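Long-range contacts in acyl-CoA thioester hydrolase ybgC (PDB 3GRH), which is a putative acyl-CoA thioesterase of the outer membrane, built on the pectinesterase beta-helix but without pectin binding or pectinesterase activity: residues Gln118-Tyr122 / Val161-Tyr167; Tyr175-Cys180 / Phe196-Asn200. All blocks are in the same frame, centred on the assembly; numbering follows the deposited sequence.

Contact 1 of 2, residues Gln118-Tyr122 / Val161-Tyr167; sequences QGTVY and VNPRGKY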
ATOM      1  N   GLN A 118      -6.057 -19.704   6.335  1.00 12.95           N
ATOM      2  CA  GLN A 118      -6.789 -19.430   5.081  1.00 12.85           C
ATOM      3  C   GLN A 118      -8.083 -18.665   5.430  1.00 13.25           C
ATOM      4  O   GLN A 118      -8.863 -19.063   6.277  1.00 16.20           O
ATOM      5  CB  GLN A 118      -7.121 -20.732   4.317  1.00 14.46           C
ATOM      6  CG  GLN A 118      -7.862 -20.474   2.959  1.00 15.85           C
ATOM      7  CD  GLN A 118      -8.509 -21.689   2.272  1.00 21.37           C
ATOM      8  OE1 GLN A 118      -9.223 -22.509   2.899  1.00 33.19           O
ATOM      9  NE2 GLN A 118      -8.309 -21.785   0.971  1.00 27.04           N
ATOM     10  N   GLY A 119      -8.318 -17.552   4.757  1.00  9.84           N
ATOM     11  CA  GLY A 119      -9.559 -16.832   4.864  1.00  9.53           C
ATOM     12  C   GLY A 119      -9.310 -15.348   4.998  1.00  9.33           C
ATOM     13  O   GLY A 119      -8.218 -14.896   5.363  1.00 10.79           O
ATOM     14  N   THR A 120     -10.359 -14.582   4.741  1.00  8.80           N
ATOM     15  CA  THR A 120     -10.301 -13.166   4.889  1.00  7.98           C
ATOM     16  C   THR A 120     -10.129 -12.743   6.334  1.00  8.24           C
ATOM     17  O   THR A 120     -10.556 -13.447   7.262  1.00  8.96           O
ATOM     18  CB  THR A 120     -11.574 -12.528   4.319  1.00  8.73           C
ATOM     19  OG1 THR A 120     -12.710 -13.142   4.919  1.00  9.43           O
ATOM     20  CG2 THR A 120     -11.646 -12.592   2.788  1.00 13.19           C
ATOM     21  N   VAL A 121      -9.618 -11.509   6.529  1.00  7.16           N
ATOM     22  CA  VAL A 121      -9.579 -10.893   7.878  1.00  8.01           C
ATOM     23  C   VAL A 121     -10.068  -9.484   7.590  1.00  9.46           C
ATOM     24  O   VAL A 121      -9.427  -8.712   6.872  1.00  9.38           O
ATOM     25  CB  VAL A 121      -8.186 -10.833   8.427  1.00  9.32           C
ATOM     26  CG1 VAL A 121      -8.165 -10.078   9.749  1.00  9.24           C
ATOM     27  CG2 VAL A 121      -7.590 -12.221   8.613  1.00  9.53           C
ATOM     28  N   TYR A 122     -11.197  -9.142   8.165  1.00  7.98           N
ATOM     29  CA  TYR A 122     -11.780  -7.796   8.048  1.00  7.89           C
ATOM     30  C   TYR A 122     -11.716  -7.161   9.428  1.00  8.75           C
ATOM     31  O   TYR A 122     -12.205  -7.718  10.430  1.00  9.83           O
ATOM     32  CB  TYR A 122     -13.207  -7.900   7.639  1.00  7.61           C
ATOM     33  CG  TYR A 122     -13.509  -8.255   6.197  1.00  8.85           C
ATOM     34  CD1 TYR A 122     -12.493  -8.519   5.266  1.00  7.82           C
ATOM     35  CD2 TYR A 122     -14.803  -8.430   5.815  1.00 10.70           C
ATOM     36  CE1 TYR A 122     -12.778  -8.894   3.983  1.00  9.73           C
ATOM     37  CE2 TYR A 122     -15.074  -8.820   4.547  1.00 12.29           C
ATOM     38  CZ  TYR A 122     -14.082  -8.996   3.651  1.00 10.50           C
ATOM     39  OH  TYR A 122     -14.398  -9.365   2.320  1.00 15.18           O
ATOM     40  N   VAL A 161     -15.466 -16.408   0.601  1.00 11.79           N
ATOM     41  CA  VAL A 161     -15.244 -15.484   1.741  1.00 12.82           C
ATOM     42  C   VAL A 161     -16.027 -15.861   2.998  1.00 12.91           C
ATOM     43  O   VAL A 161     -15.487 -15.729   4.119  1.00 13.67           O
ATOM     44  CB  VAL A 161     -15.622 -14.060   1.305  1.00 11.87           C
ATOM     45  CG1 VAL A 161     -15.628 -13.094   2.461  1.00 13.83           C
ATOM     46  CG2 VAL A 161     -14.556 -13.589   0.278  1.00 15.59           C
ATOM     47  N   ASN A 162     -17.224 -16.408   2.807  1.00 13.30           N
ATOM     48  CA  ASN A 162     -18.135 -16.694   3.927  1.00 14.41           C
ATOM     49  C   ASN A 162     -18.662 -18.055   4.079  1.00 18.88           C
ATOM     50  O   ASN A 162     -19.856 -18.267   3.954  1.00 17.61           O
ATOM     51  CB  ASN A 162     -19.235 -15.672   3.862  1.00 14.69           C
ATOM     52  CG  ASN A 162     -20.076 -15.632   5.121  1.00 16.05           C
ATOM     53  OD1 ASN A 162     -19.601 -15.962   6.189  1.00 18.48           O
ATOM     54  ND2 ASN A 162     -21.293 -15.121   5.001  1.00 17.10           N
ATOM     55  N   PRO A 163     -17.781 -19.005   4.429  1.00 21.59           N
ATOM     56  CA  PRO A 163     -18.206 -20.311   4.859  1.00 24.44           C
ATOM     57  C   PRO A 163     -18.674 -20.361   6.304  1.00 24.77           C
ATOM     58  O   PRO A 163     -18.078 -19.714   7.178  1.00 24.76           O
ATOM     59  CB  PRO A 163     -16.942 -21.168   4.629  1.00 24.49           C
ATOM     60  CG  PRO A 163     -16.031 -20.318   3.816  1.00 25.56           C
ATOM     61  CD  PRO A 163     -16.310 -18.935   4.342  1.00 23.19           C
ATOM     62  N   ARG A 164     -19.746 -21.108   6.551  1.00 24.45           N
ATOM     63  CA  ARG A 164     -20.174 -21.449   7.902  1.00 25.86           C
ATOM     64  C   ARG A 164     -20.492 -20.252   8.800  1.00 24.97           C
ATOM     65  O   ARG A 164     -20.279 -20.296  10.010  1.00 25.20           O
ATOM     66  CB  ARG A 164     -19.123 -22.377   8.535  1.00 26.61           C
ATOM     67  CG  ARG A 164     -18.700 -23.538   7.573  1.00 29.69           C
ATOM     68  CD  ARG A 164     -17.453 -24.321   8.038  1.00 31.29           C
ATOM     69  NE  ARG A 164     -16.254 -24.041   7.227  1.00 34.46           N
ATOM     70  CZ  ARG A 164     -15.402 -23.034   7.425  1.00 38.16           C
ATOM     71  NH1 ARG A 164     -15.600 -22.154   8.401  1.00 41.19           N
ATOM     72  NH2 ARG A 164     -14.340 -22.889   6.630  1.00 39.14           N
ATOM     73  N   GLY A 165     -21.020 -19.188   8.206  1.00 24.56           N
ATOM     74  CA  GLY A 165     -21.461 -18.024   8.983  1.00 23.78           C
ATOM     75  C   GLY A 165     -20.362 -17.218   9.623  1.00 21.63           C
ATOM     76  O   GLY A 165     -20.560 -16.619  10.663  1.00 21.56           O
ATOM     77  N   LYS A 166     -19.211 -17.195   8.976  1.00 19.84           N
ATOM     78  CA  LYS A 166     -18.126 -16.344   9.380  1.00 18.45           C
ATOM     79  C   LYS A 166     -18.575 -14.895   9.544  1.00 17.90           C
ATOM     80  O   LYS A 166     -18.183 -14.209  10.495  1.00 19.79           O
ATOM     81  CB  LYS A 166     -17.040 -16.423   8.313  1.00 17.90           C
ATOM     82  CG  LYS A 166     -15.829 -15.709   8.678  1.00 17.09           C
ATOM     83  CD  LYS A 166     -14.722 -15.981   7.688  1.00 17.06           C
ATOM     84  CE  LYS A 166     -13.433 -15.219   8.075  1.00 15.58           C
ATOM     85  NZ  LYS A 166     -12.251 -15.710   7.221  1.00 13.58           N
ATOM     86  N   TYR A 167     -19.351 -14.420   8.583  1.00 16.20           N
ATOM     87  CA  TYR A 167     -19.914 -13.076   8.590  1.00 16.06           C
ATOM     88  C   TYR A 167     -21.413 -13.229   8.599  1.00 15.49           C
ATOM     89  O   TYR A 167     -22.015 -13.914   7.778  1.00 16.65           O
ATOM     90  CB  TYR A 167     -19.461 -12.256   7.353  1.00 15.46           C
ATOM     91  CG  TYR A 167     -17.979 -12.140   7.263  1.00 12.79           C
ATOM     92  CD1 TYR A 167     -17.273 -11.275   8.087  1.00 12.99           C
ATOM     93  CD2 TYR A 167     -17.256 -12.883   6.334  1.00 14.78           C
ATOM     94  CE1 TYR A 167     -15.935 -11.229   8.056  1.00 13.65           C
ATOM     95  CE2 TYR A 167     -15.914 -12.800   6.251  1.00 14.96           C
ATOM     96  CZ  TYR A 167     -15.222 -11.959   7.109  1.00 14.89           C
ATOM     97  OH  TYR A 167     -13.858 -11.897   7.097  1.00 15.85           O
TER
HETATM   98  O   HOH W   1     -11.310 -18.083   8.322  1.00 28.15           O
HETATM   99  O   HOH W   2     -12.856 -16.227   4.561  1.00 17.92           O
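Thr120 and Tyr167 meet through their hydroxyls. Thr120 OG1 donates to Tyr167 OH over 2.8 Å, coming in at the edge of the phenol ring and in its plane. OG1 sits between the backbone N and the carbonyl carbon (chi1 54°), which turns it to the phenol. Thr120 CG2 touches both methyls of Val161, CG1 and CG2, each at 4.0 Å. The phenol oxygen is also hydrogen-bonded to Gln93, so two partners fix its position. Tyr167 OH then lies over one face of the Tyr122 ring, nearer the ring's margin than its middle. The two tyrosine rings are nearly parallel, at 26°, but slid apart with little overlap. Their nearest carbons are Tyr122 CD2 and Tyr167 CE1, 3.8 Å apart. Lys166 reaches the same threonine with a fully extended side chain. Its NZ donates to Thr120 O at 2.8 Å, in the carbonyl plane and on a lone pair. Two waters complete the grip on this ammonium group. One also takes the Thr120 N-H and donates to Val161 O; the other makes a weak bond to Gln118 O. The contact ties the loop after helix 154-161 to strand 115-123 of the beta-helix. Helix 92-100 supplies Gln93, which also accepts from Tyr122 N. The ring of Tyr177, from helix 174-181, meets that of Tyr167 with the planes nearly parallel, and strand 142-146 packs against Thr120 through Leu146.

Contact 2 of 2, residues Tyr175-Cys180 / Phe196-Asn200; sequences YMYDSC and FWSQN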
ATOM      1  N   TYR A 175     -20.821  -4.846   8.244  1.00 15.80           N
ATOM      2  CA  TYR A 175     -21.044  -3.755   7.317  1.00 15.66           C
ATOM      3  C   TYR A 175     -20.077  -3.857   6.133  1.00 15.23           C
ATOM      4  O   TYR A 175     -20.404  -3.448   5.004  1.00 16.62           O
ATOM      5  CB  TYR A 175     -20.973  -2.421   8.029  1.00 16.19           C
ATOM      6  CG  TYR A 175     -19.600  -1.928   8.341  1.00 17.14           C
ATOM      7  CD1 TYR A 175     -18.945  -1.075   7.474  1.00 17.65           C
ATOM      8  CD2 TYR A 175     -19.004  -2.222   9.550  1.00 18.86           C
ATOM      9  CE1 TYR A 175     -17.661  -0.655   7.744  1.00 17.07           C
ATOM     10  CE2 TYR A 175     -17.716  -1.751   9.870  1.00 19.88           C
ATOM     11  CZ  TYR A 175     -17.045  -0.957   8.973  1.00 17.68           C
ATOM     12  OH  TYR A 175     -15.780  -0.524   9.290  1.00 14.69           O
ATOM     13  N   MET A 176     -18.860  -4.339   6.410  1.00 15.97           N
ATOM     14  CA  MET A 176     -17.802  -4.529   5.380  1.00 14.21           C
ATOM     15  C   MET A 176     -18.202  -5.639   4.398  1.00 15.00           C
ATOM     16  O   MET A 176     -18.267  -5.437   3.174  1.00 15.55           O
ATOM     17  CB  MET A 176     -16.474  -4.852   6.053  1.00 14.39           C
ATOM     18  CG  MET A 176     -15.954  -3.669   6.828  1.00 13.66           C
ATOM     19  SD  MET A 176     -14.536  -3.957   7.896  1.00 14.96           S
ATOM     20  CE  MET A 176     -13.239  -4.071   6.674  1.00 13.53           C
ATOM     21  N   TYR A 177     -18.545  -6.804   4.936  1.00 15.21           N
ATOM     22  CA  TYR A 177     -18.946  -7.928   4.141  1.00 14.77           C
ATOM     23  C   TYR A 177     -20.162  -7.586   3.344  1.00 14.70           C
ATOM     24  O   TYR A 177     -20.210  -7.896   2.159  1.00 16.21           O
ATOM     25  CB  TYR A 177     -19.212  -9.106   5.022  1.00 15.26           C
ATOM     26  CG  TYR A 177     -19.694 -10.294   4.261  1.00 14.79           C
ATOM     27  CD1 TYR A 177     -18.773 -11.059   3.526  1.00 16.02           C
ATOM     28  CD2 TYR A 177     -21.025 -10.615   4.205  1.00 14.14           C
ATOM     29  CE1 TYR A 177     -19.194 -12.128   2.783  1.00 17.22           C
ATOM     30  CE2 TYR A 177     -21.438 -11.682   3.495  1.00 17.37           C
ATOM     31  CZ  TYR A 177     -20.520 -12.445   2.796  1.00 15.99           C
ATOM     32  OH  TYR A 177     -21.058 -13.530   2.056  1.00 19.20           O
ATOM     33  N   ASP A 178     -21.138  -6.951   3.976  1.00 15.52           N
ATOM     34  CA  ASP A 178     -22.442  -6.667   3.317  1.00 16.51           C
ATOM     35  C   ASP A 178     -22.309  -5.696   2.159  1.00 17.99           C
ATOM     36  O   ASP A 178     -22.997  -5.814   1.166  1.00 20.38           O
ATOM     37  CB  ASP A 178     -23.403  -6.104   4.336  1.00 17.48           C
ATOM     38  CG  ASP A 178     -24.833  -6.136   3.903  1.00 19.77           C
ATOM     39  OD1 ASP A 178     -25.264  -7.050   3.163  1.00 24.34           O
ATOM     40  OD2 ASP A 178     -25.517  -5.206   4.367  1.00 23.51           O
ATOM     41  N   SER A 179     -21.386  -4.762   2.247  1.00 18.94           N
ATOM     42  CA  SER A 179     -21.143  -3.838   1.126  1.00 20.91           C
ATOM     43  C   SER A 179     -20.675  -4.521  -0.149  1.00 22.82           C
ATOM     44  O   SER A 179     -20.882  -4.020  -1.280  1.00 25.24           O
ATOM     45  CB  SER A 179     -20.140  -2.725   1.509  1.00 20.73           C
ATOM     46  OG  SER A 179     -18.805  -3.197   1.681  1.00 24.72           O
ATOM     47  N   CYS A 180     -20.085  -5.684  -0.002  1.00 22.83           N
ATOM     48  CA  CYS A 180     -19.620  -6.445  -1.146  1.00 22.96           C
ATOM     49  C   CYS A 180     -20.661  -7.488  -1.578  1.00 22.46           C
ATOM     50  O   CYS A 180     -20.855  -7.743  -2.759  1.00 24.51           O
ATOM     51  CB  CYS A 180     -18.378  -7.169  -0.744  1.00 21.54           C
ATOM     52  SG  CYS A 180     -17.010  -6.063  -0.238  1.00 26.10           S
ATOM     53  N   PHE A 196      -7.072  -9.200   3.354  1.00  8.28           N
ATOM     54  CA  PHE A 196      -7.011  -8.500   4.625  1.00  6.74           C
ATOM     55  C   PHE A 196      -7.482  -7.099   4.326  1.00  6.53           C
ATOM     56  O   PHE A 196      -6.869  -6.395   3.540  1.00  7.82           O
ATOM     57  CB  PHE A 196      -5.561  -8.497   5.159  1.00  7.48           C
ATOM     58  CG  PHE A 196      -5.422  -8.148   6.551  1.00  8.36           C
ATOM     59  CD1 PHE A 196      -5.051  -9.104   7.511  1.00 12.28           C
ATOM     60  CD2 PHE A 196      -5.696  -6.914   6.984  1.00  9.73           C
ATOM     61  CE1 PHE A 196      -4.925  -8.766   8.807  1.00 13.55           C
ATOM     62  CE2 PHE A 196      -5.619  -6.578   8.379  1.00 10.11           C
ATOM     63  CZ  PHE A 196      -5.224  -7.543   9.248  1.00  8.84           C
ATOM     64  N   TRP A 197      -8.583  -6.699   4.953  1.00  5.52           N
ATOM     65  CA  TRP A 197      -9.156  -5.355   4.754  1.00  5.26           C
ATOM     66  C   TRP A 197      -9.432  -4.753   6.085  1.00  5.88           C
ATOM     67  O   TRP A 197     -10.141  -5.287   6.895  1.00  8.19           O
ATOM     68  CB  TRP A 197     -10.443  -5.481   3.999  1.00  6.64           C
ATOM     69  CG  TRP A 197     -11.252  -4.260   3.791  1.00  7.39           C
ATOM     70  CD1 TRP A 197     -10.859  -2.968   3.948  1.00  7.59           C
ATOM     71  CD2 TRP A 197     -12.616  -4.197   3.317  1.00  8.26           C
ATOM     72  NE1 TRP A 197     -11.900  -2.128   3.660  1.00  8.13           N
ATOM     73  CE2 TRP A 197     -12.993  -2.860   3.327  1.00 11.04           C
ATOM     74  CE3 TRP A 197     -13.587  -5.163   3.043  1.00 12.54           C
ATOM     75  CZ2 TRP A 197     -14.259  -2.442   2.961  1.00 12.06           C
ATOM     76  CZ3 TRP A 197     -14.802  -4.747   2.618  1.00  9.08           C
ATOM     77  CH2 TRP A 197     -15.148  -3.424   2.604  1.00 10.57           C
ATOM     78  N   SER A 198      -8.758  -3.648   6.319  1.00  5.77           N
ATOM     79  CA  SER A 198      -8.940  -2.883   7.563  1.00  5.93           C
ATOM     80  C   SER A 198      -9.482  -1.511   7.342  1.00  8.00           C
ATOM     81  O   SER A 198      -9.035  -0.839   6.446  1.00  6.78           O
ATOM     82  CB  SER A 198      -7.629  -2.760   8.254  1.00  8.67           C
ATOM     83  OG  SER A 198      -7.716  -1.997   9.459  1.00  8.27           O
ATOM     84  N   GLN A 199     -10.465  -1.138   8.185  1.00  7.10           N
ATOM     85  CA  GLN A 199     -10.850   0.250   8.329  1.00  7.69           C
ATOM     86  C   GLN A 199     -10.479   0.784   9.695  1.00  7.84           C
ATOM     87  O   GLN A 199     -10.920   1.871  10.109  1.00 10.52           O
ATOM     88  CB  GLN A 199     -12.334   0.408   8.137  1.00  8.30           C
ATOM     89  CG  GLN A 199     -12.782  -0.098   6.795  1.00 11.50           C
ATOM     90  CD  GLN A 199     -13.956   0.639   6.352  1.00 15.73           C
ATOM     91  OE1 GLN A 199     -14.900   0.860   7.135  1.00 16.47           O
ATOM     92  NE2 GLN A 199     -13.878   1.172   5.136  1.00 15.34           N
ATOM     93  N   ASN A 200      -9.724   0.041  10.474  1.00  7.75           N
ATOM     94  CA  ASN A 200      -9.389   0.427  11.861  1.00  6.71           C
ATOM     95  C   ASN A 200      -8.314   1.529  11.857  1.00  7.72           C
ATOM     96  O   ASN A 200      -7.191   1.367  11.353  1.00  7.29           O
ATOM     97  CB  ASN A 200      -8.827  -0.851  12.526  1.00  7.70           C
ATOM     98  CG  ASN A 200      -8.561  -0.735  13.969  1.00 10.02           C
ATOM     99  OD1 ASN A 200      -7.386  -0.817  14.430  1.00 11.41           O
ATOM    100  ND2 ASN A 200      -9.602  -0.476  14.730  1.00 11.23           N
TER
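Helix 175-180 passes strand 196-198 at an axis distance of 11.0 Å, with 114° between their chain directions. Met176 and Trp197 are the closest pair of CA atoms, 8.7 Å apart, so side chains bridge the gap. Both residues point across it, and the two side chains run antiparallel alongside each other. Met176 CE sits over the centre of the indole face, 3.4 Å from the centroid of the five-membered ring and 12° off its normal. This is a CH-pi contact. The bend at chi3 (75°) brings the methyl back over the ring, while Met176 SD lies above the six-membered ring, 5.0 Å from its centroid, a Met-aromatic contact. The far end of the indole reaches the helix. Ser179 OG lies at its edge, in plane, 3.8 Å from Trp197 CH2, and donates its own hydrogen bond back to Met176 O. Cys180 SG approaches obliquely, 3.8 Å from Trp197 CZ3, and is held in a disulfide with Cys192. A polar contact lies beside this packing. Tyr175 OH donates to Gln199 OE1 over 2.7 Å, from somewhat out of the carbonyl plane. The carboxamide oxygen lies at the edge of the phenol ring, and the ring and amide planes are well turned from each other. Asp231 accepts from both Trp197 NE1 and Gln199 NE2, so it probably helps to set the indole and the amide. In the fold, helix 174-181 lies against the side of the parallel beta-helix, where strand 196-198 runs between strands 115-123 and 228-230, and Tyr122 of the former touches both Met176 and Trp197.

Overall arrangement
The two contacts lie in series along the chain. All of contact 1 precedes contact 2 in the sequence, and their centres are 11 Å apart. Both use neighbouring parallel strands of the beta-helix, 115-123 and 196-198, joined between Val121 O and Trp197 N. The outer segments are neighbours too: the loop 161-167 leads on toward helix 174-181, and Asn162 touches Tyr177. Together the contacts fasten the excursion between strands 142-146 and 196-198, which carries helices 154-161 and 174-181, to the side of the solenoid, first by its loop and then by its helix. Both lie away from the predicted nucleophile Asp280 and from Arg340, the substrate site inferred by similarity.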